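Local coordinates for spermidine N(1)-acetyltransferase (Thermoplasma acidophilum, PDB 3K9U), which transfers an acetyl group from acetyl coenzyme A to polyamines such as spermidine, protecting the cell against polyamine toxicity by regulating their concentration, at residues 50-53 and 54-58; 67-71 and 72-76. One frame throughout, in Å; residues are numbered along the deposited sequence.

Contact 1 of 2, residues 50-53 and 54-58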
ATOM      1  N   LEU A  50       3.247  26.590   2.032  1.00 21.01           N
ATOM      2  CA  LEU A  50       3.371  25.848   0.755  1.00 21.64           C
ATOM      3  C   LEU A  50       3.272  26.738  -0.501  1.00 19.81           C
ATOM      4  O   LEU A  50       4.008  26.543  -1.465  1.00 18.83           O
ATOM      5  CB  LEU A  50       2.306  24.753   0.619  1.00 22.07           C
ATOM      6  CG  LEU A  50       2.540  23.473   1.386  1.00 26.74           C
ATOM      7  CD1 LEU A  50       1.348  22.545   1.120  1.00 26.57           C
ATOM      8  CD2 LEU A  50       3.935  22.833   1.008  1.00 26.92           C
ATOM      9  N   LEU A  51       2.328  27.672  -0.498  1.00 18.76           N
ATOM     10  CA  LEU A  51       2.190  28.616  -1.595  1.00 18.48           C
ATOM     11  C   LEU A  51       3.525  29.316  -1.918  1.00 17.91           C
ATOM     12  O   LEU A  51       3.950  29.395  -3.080  1.00 15.83           O
ATOM     13  CB  LEU A  51       1.143  29.674  -1.239  1.00 18.84           C
ATOM     14  CG  LEU A  51      -0.290  29.400  -1.659  1.00 23.79           C
ATOM     15  CD1 LEU A  51      -1.271  30.511  -1.119  1.00 25.21           C
ATOM     16  CD2 LEU A  51      -0.344  29.283  -3.204  1.00 24.45           C
ATOM     17  N   ASN A  52       4.166  29.832  -0.873  1.00 17.46           N
ATOM     18  CA  ASN A  52       5.451  30.504  -1.011  1.00 17.69           C
ATOM     19  C   ASN A  52       6.469  29.549  -1.607  1.00 18.05           C
ATOM     20  O   ASN A  52       7.227  29.943  -2.503  1.00 17.74           O
ATOM     21  CB  ASN A  52       5.933  31.051   0.337  1.00 16.73           C
ATOM     22  CG  ASN A  52       7.196  31.890   0.225  1.00 18.80           C
ATOM     23  OD1 ASN A  52       7.278  32.836  -0.574  1.00 17.12           O
ATOM     24  ND2 ASN A  52       8.183  31.574   1.059  1.00 17.20           N
ATOM     25  N   GLU A  53       6.463  28.290  -1.149  1.00 17.61           N
ATOM     26  CA  GLU A  53       7.427  27.302  -1.669  1.00 18.89           C
ATOM     27  C   GLU A  53       7.164  26.962  -3.124  1.00 18.28           C
ATOM     28  O   GLU A  53       8.094  26.857  -3.916  1.00 17.06           O
ATOM     29  CB  GLU A  53       7.428  26.016  -0.849  1.00 19.25           C
ATOM     30  CG  GLU A  53       8.076  26.162   0.543  1.00 22.41           C
ATOM     31  CD  GLU A  53       7.688  25.000   1.483  1.00 22.13           C
ATOM     32  OE1 GLU A  53       6.756  24.246   1.153  1.00 29.97           O
ATOM     33  OE2 GLU A  53       8.294  24.841   2.548  1.00 21.83           O
ATOM     34  N   ILE A  54       5.881  26.799  -3.463  1.00 18.36           N
ATOM     35  CA  ILE A  54       5.482  26.547  -4.840  1.00 17.35           C
ATOM     36  C   ILE A  54       5.917  27.713  -5.727  1.00 17.66           C
ATOM     37  O   ILE A  54       6.470  27.464  -6.802  1.00 17.81           O
ATOM     38  CB  ILE A  54       3.949  26.293  -4.944  1.00 18.14           C
ATOM     39  CG1 ILE A  54       3.564  24.967  -4.257  1.00 18.98           C
ATOM     40  CG2 ILE A  54       3.463  26.291  -6.390  1.00 14.04           C
ATOM     41  CD1 ILE A  54       2.024  24.709  -4.217  1.00 14.07           C
ATOM     42  N   VAL A  55       5.696  28.969  -5.296  1.00 17.19           N
ATOM     43  CA  VAL A  55       6.073  30.124  -6.128  1.00 17.47           C
ATOM     44  C   VAL A  55       7.583  30.224  -6.307  1.00 19.73           C
ATOM     45  O   VAL A  55       8.050  30.488  -7.410  1.00 19.44           O
ATOM     46  CB  VAL A  55       5.503  31.485  -5.627  1.00 17.22           C
ATOM     47  CG1 VAL A  55       6.006  32.694  -6.522  1.00 13.70           C
ATOM     48  CG2 VAL A  55       3.980  31.435  -5.609  1.00 15.66           C
ATOM     49  N   ARG A  56       8.331  29.992  -5.229  1.00 22.08           N
ATOM     50  CA  ARG A  56       9.799  29.951  -5.286  1.00 24.30           C
ATOM     51  C   ARG A  56      10.272  28.926  -6.303  1.00 24.12           C
ATOM     52  O   ARG A  56      11.155  29.216  -7.119  1.00 22.89           O
ATOM     53  CB  ARG A  56      10.409  29.598  -3.911  1.00 25.22           C
ATOM     54  CG  ARG A  56      10.478  30.799  -2.960  1.00 29.83           C
ATOM     55  CD  ARG A  56      10.903  30.404  -1.546  1.00 34.54           C
ATOM     56  NE  ARG A  56      12.280  29.901  -1.510  1.00 40.08           N
ATOM     57  CZ  ARG A  56      12.655  28.653  -1.190  1.00 45.14           C
ATOM     58  NH1 ARG A  56      11.777  27.698  -0.836  1.00 41.04           N
ATOM     59  NH2 ARG A  56      13.961  28.352  -1.215  1.00 49.76           N
ATOM     60  N   SER A  57       9.667  27.736  -6.245  1.00 23.78           N
ATOM     61  CA  SER A  57      10.039  26.641  -7.130  1.00 24.79           C
ATOM     62  C   SER A  57       9.814  26.970  -8.609  1.00 26.42           C
ATOM     63  O   SER A  57      10.350  26.306  -9.479  1.00 27.30           O
ATOM     64  CB  SER A  57       9.252  25.380  -6.768  1.00 25.37           C
ATOM     65  OG  SER A  57       7.996  25.344  -7.433  1.00 24.73           O
ATOM     66  N   GLN A  58       9.026  28.001  -8.888  1.00 28.22           N
ATOM     67  CA  GLN A  58       8.626  28.321 -10.240  1.00 29.88           C
ATOM     68  C   GLN A  58       9.707  29.116 -10.948  1.00 30.53           C
ATOM     69  O   GLN A  58       9.917  28.948 -12.144  1.00 31.58           O
ATOM     70  CB  GLN A  58       7.346  29.156 -10.220  1.00 30.71           C
ATOM     71  CG  GLN A  58       6.297  28.705 -11.204  1.00 34.73           C
ATOM     72  CD  GLN A  58       5.289  27.786 -10.577  1.00 37.63           C
ATOM     73  OE1 GLN A  58       4.445  28.223  -9.788  1.00 44.81           O
ATOM     74  NE2 GLN A  58       5.344  26.513 -10.935  1.00 38.93           N
TER

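Contact 2 of 2, residues 67-71 and 72-76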
ATOM      1  N   GLY A  67       5.130  17.124  -9.096  1.00 20.34           N
ATOM      2  CA  GLY A  67       4.002  16.292  -8.713  1.00 19.21           C
ATOM      3  C   GLY A  67       3.835  15.106  -9.652  1.00 20.45           C
ATOM      4  O   GLY A  67       4.177  15.186 -10.849  1.00 19.71           O
ATOM      5  N   ALA A  68       3.348  13.991  -9.090  1.00 20.01           N
ATOM      6  CA  ALA A  68       2.917  12.845  -9.865  1.00 20.10           C
ATOM      7  C   ALA A  68       1.394  12.882  -9.973  1.00 20.20           C
ATOM      8  O   ALA A  68       0.686  12.890  -8.958  1.00 21.37           O
ATOM      9  CB  ALA A  68       3.405  11.516  -9.206  1.00 18.53           C
ATOM     10  N   PHE A  69       0.892  12.896 -11.197  1.00 20.59           N
ATOM     11  CA  PHE A  69      -0.536  12.927 -11.433  1.00 22.28           C
ATOM     12  C   PHE A  69      -1.001  11.601 -12.056  1.00 23.76           C
ATOM     13  O   PHE A  69      -0.533  11.202 -13.129  1.00 25.29           O
ATOM     14  CB  PHE A  69      -0.886  14.109 -12.336  1.00 21.92           C
ATOM     15  CG  PHE A  69      -0.576  15.466 -11.715  1.00 22.38           C
ATOM     16  CD1 PHE A  69       0.731  15.949 -11.662  1.00 20.75           C
ATOM     17  CD2 PHE A  69      -1.587  16.258 -11.194  1.00 22.96           C
ATOM     18  CE1 PHE A  69       1.010  17.207 -11.110  1.00 21.20           C
ATOM     19  CE2 PHE A  69      -1.311  17.521 -10.638  1.00 20.95           C
ATOM     20  CZ  PHE A  69      -0.019  17.989 -10.592  1.00 18.84           C
ATOM     21  N   ALA A  70      -1.898  10.918 -11.358  1.00 24.78           N
ATOM     22  CA  ALA A  70      -2.478   9.669 -11.822  1.00 25.92           C
ATOM     23  C   ALA A  70      -3.841  10.014 -12.406  1.00 27.30           C
ATOM     24  O   ALA A  70      -4.762  10.410 -11.678  1.00 26.41           O
ATOM     25  CB  ALA A  70      -2.623   8.682 -10.669  1.00 25.55           C
ATOM     26  N   ASP A  71      -3.934   9.922 -13.732  1.00 29.14           N
ATOM     27  CA  ASP A  71      -5.125  10.313 -14.469  1.00 30.26           C
ATOM     28  C   ASP A  71      -5.597  11.688 -13.994  1.00 29.82           C
ATOM     29  O   ASP A  71      -6.766  11.870 -13.638  1.00 30.47           O
ATOM     30  CB  ASP A  71      -6.231   9.241 -14.301  1.00 31.65           C
ATOM     31  CG  ASP A  71      -5.735   7.809 -14.649  1.00 35.25           C
ATOM     32  OD1 ASP A  71      -5.266   7.588 -15.796  1.00 39.70           O
ATOM     33  OD2 ASP A  71      -5.801   6.906 -13.773  1.00 38.50           O
ATOM     34  N   SER A  72      -4.666  12.645 -13.978  1.00 28.75           N
ATOM     35  CA  SER A  72      -4.952  14.057 -13.671  1.00 28.13           C
ATOM     36  C   SER A  72      -5.159  14.424 -12.180  1.00 26.49           C
ATOM     37  O   SER A  72      -5.381  15.586 -11.854  1.00 25.49           O
ATOM     38  CB  SER A  72      -6.157  14.550 -14.484  1.00 29.14           C
ATOM     39  OG  SER A  72      -7.364  14.506 -13.725  1.00 32.72           O
ATOM     40  N   THR A  73      -5.090  13.441 -11.283  1.00 24.93           N
ATOM     41  CA  THR A  73      -5.239  13.683  -9.847  1.00 23.36           C
ATOM     42  C   THR A  73      -3.827  13.646  -9.250  1.00 21.79           C
ATOM     43  O   THR A  73      -3.098  12.690  -9.481  1.00 20.14           O
ATOM     44  CB  THR A  73      -6.138  12.602  -9.202  1.00 23.77           C
ATOM     45  OG1 THR A  73      -7.402  12.556  -9.897  1.00 24.09           O
ATOM     46  CG2 THR A  73      -6.356  12.884  -7.707  1.00 23.13           C
ATOM     47  N   LEU A  74      -3.447  14.687  -8.507  1.00 20.28           N
ATOM     48  CA  LEU A  74      -2.155  14.726  -7.806  1.00 20.29           C
ATOM     49  C   LEU A  74      -2.106  13.631  -6.732  1.00 19.54           C
ATOM     50  O   LEU A  74      -2.919  13.645  -5.815  1.00 19.70           O
ATOM     51  CB  LEU A  74      -1.897  16.107  -7.160  1.00 20.01           C
ATOM     52  CG  LEU A  74      -0.506  16.247  -6.507  1.00 22.65           C
ATOM     53  CD1 LEU A  74       0.605  16.343  -7.568  1.00 24.28           C
ATOM     54  CD2 LEU A  74      -0.425  17.451  -5.601  1.00 24.75           C
ATOM     55  N   ILE A  75      -1.166  12.687  -6.826  1.00 18.02           N
ATOM     56  CA  ILE A  75      -1.069  11.667  -5.784  1.00 17.64           C
ATOM     57  C   ILE A  75       0.309  11.546  -5.112  1.00 18.23           C
ATOM     58  O   ILE A  75       0.537  10.620  -4.339  1.00 19.23           O
ATOM     59  CB  ILE A  75      -1.535  10.296  -6.273  1.00 16.80           C
ATOM     60  CG1 ILE A  75      -0.806   9.839  -7.559  1.00 18.44           C
ATOM     61  CG2 ILE A  75      -3.091  10.306  -6.507  1.00 20.38           C
ATOM     62  CD1 ILE A  75       0.731   9.470  -7.419  1.00 14.16           C
ATOM     63  N   GLY A  76       1.243  12.442  -5.431  1.00 17.92           N
ATOM     64  CA  GLY A  76       2.585  12.380  -4.843  1.00 17.02           C
ATOM     65  C   GLY A  76       3.412  13.562  -5.300  1.00 17.35           C
ATOM     66  O   GLY A  76       3.014  14.281  -6.235  1.00 17.18           O
TER
HETATM   67  O   HOH W   1      -2.222  12.167 -15.048  1.00 27.97           O

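Contact 1 of 2, residues 50-53 and 54-58
Arg56 lies along Asn52, one turn earlier in the α-helix 47-59 of this GNAT-fold acetyltransferase, and it illustrates how a long side chain follows the backbone it grows from. Its CB touches two carbonyl oxygens, those of Asn52 and Glu53. Arg56 CG is turned beside the backbone N (chi1 -80°), which brings it to 3.4 Å from Asn52 O. Arg56 CD passes the same oxygen and reaches 3.9 Å from Asn52 ND2, where amide and guanidinium planes are inclined by 37°. A bend at chi3 (66°) then turns the tip toward Glu53: Arg56 NH1 comes 4.2 Å from Glu53 CG, which lies at the guanidinium edge. The carboxylate of Glu53 is directed elsewhere, its OE1 forming a salt bridge with Arg91, while Arg56 NH1 has the like charge of Lys81 NZ close by.

Four backbone bonds, each from N of residue i+4 to O of residue i, hold the turn, among them Ile54 N to Leu50 O at 2.8 Å. The same oxygen is brushed by Ile54 CG1, on the buried side of the helix, where Leu50 packs on helix 13-27 and Ile54 on Phe65 of strand 63-70. Farther along, Ser57 N donates to Glu53 O, and the Ser57 hydroxyl also turns back to the preceding turn, OG donating to Ile54 O at 2.7 Å.

Contact 2 of 2, residues 67-71 and 72-76
Leu74 lays its CD1 over one face of the Phe69 ring, a CH-pi contact between facing residues of a β-hairpin, strands 63-70 and 73-83, closed by a type I' turn from Ala70 to Thr73. Leu74 CD1 is 3.7 Å from the centroid of the Phe69 ring, displaced toward the rim, and also meets Gly67 CA. Leu74 CG stands anti to the backbone N (chi1 -175°), which carries the branch across to the ring; Arg6 adds a cation-pi contact to the Phe69 ring. Ala68 and Ala70 lie on the other face of the hairpin, where Ile75 CD1 touches Ala68 CB and Ile75 CG1 touches Ala70 CB, both at 3.8 Å. Ile75 and Gly76 together oppose Ala68 in a classic beta bulge: Ile75 N donates almost straight to Ala68 O at 2.8 Å, whereas Ala68 N approaches Gly76 O from well above its carbonyl plane.

The turn contrasts with this buried packing. Asp71, Ser72 and Thr73 are exposed, and Thr73 N donates to Ala70 O at 3.1 Å. Asp71 finds its polar partner outside the hairpin, OD1 accepting from Ser2 N. A water spans the bend, accepting from Ser72 N and donating to Phe69 O, each at 2.7 Å.

Overall arrangement
Contacts 1 and 2 come in series along the chain: helix 47-59 is followed by strand 63-70, which then turns back as strand 73-83. Their centres are 18 Å apart and their nearest atoms about 8 Å, so they do not touch; what relates them is the central mixed sheet. Contact 1 belongs to a helix lying against strand 63-70 through Ile63 and Phe65, and contact 2 forms the turn end of the hairpin that the same strand begins. Helix 13-27 touches both, its Leu16 meeting Leu50 and Leu74. Ala68 and Ile75 pack on Ile103, an acetyl-CoA-binding residue; Gly76 of contact 2 is about 7 Å from the bound acetyl-CoA, and the side chain of Glu53 in contact 1 about 13 Å.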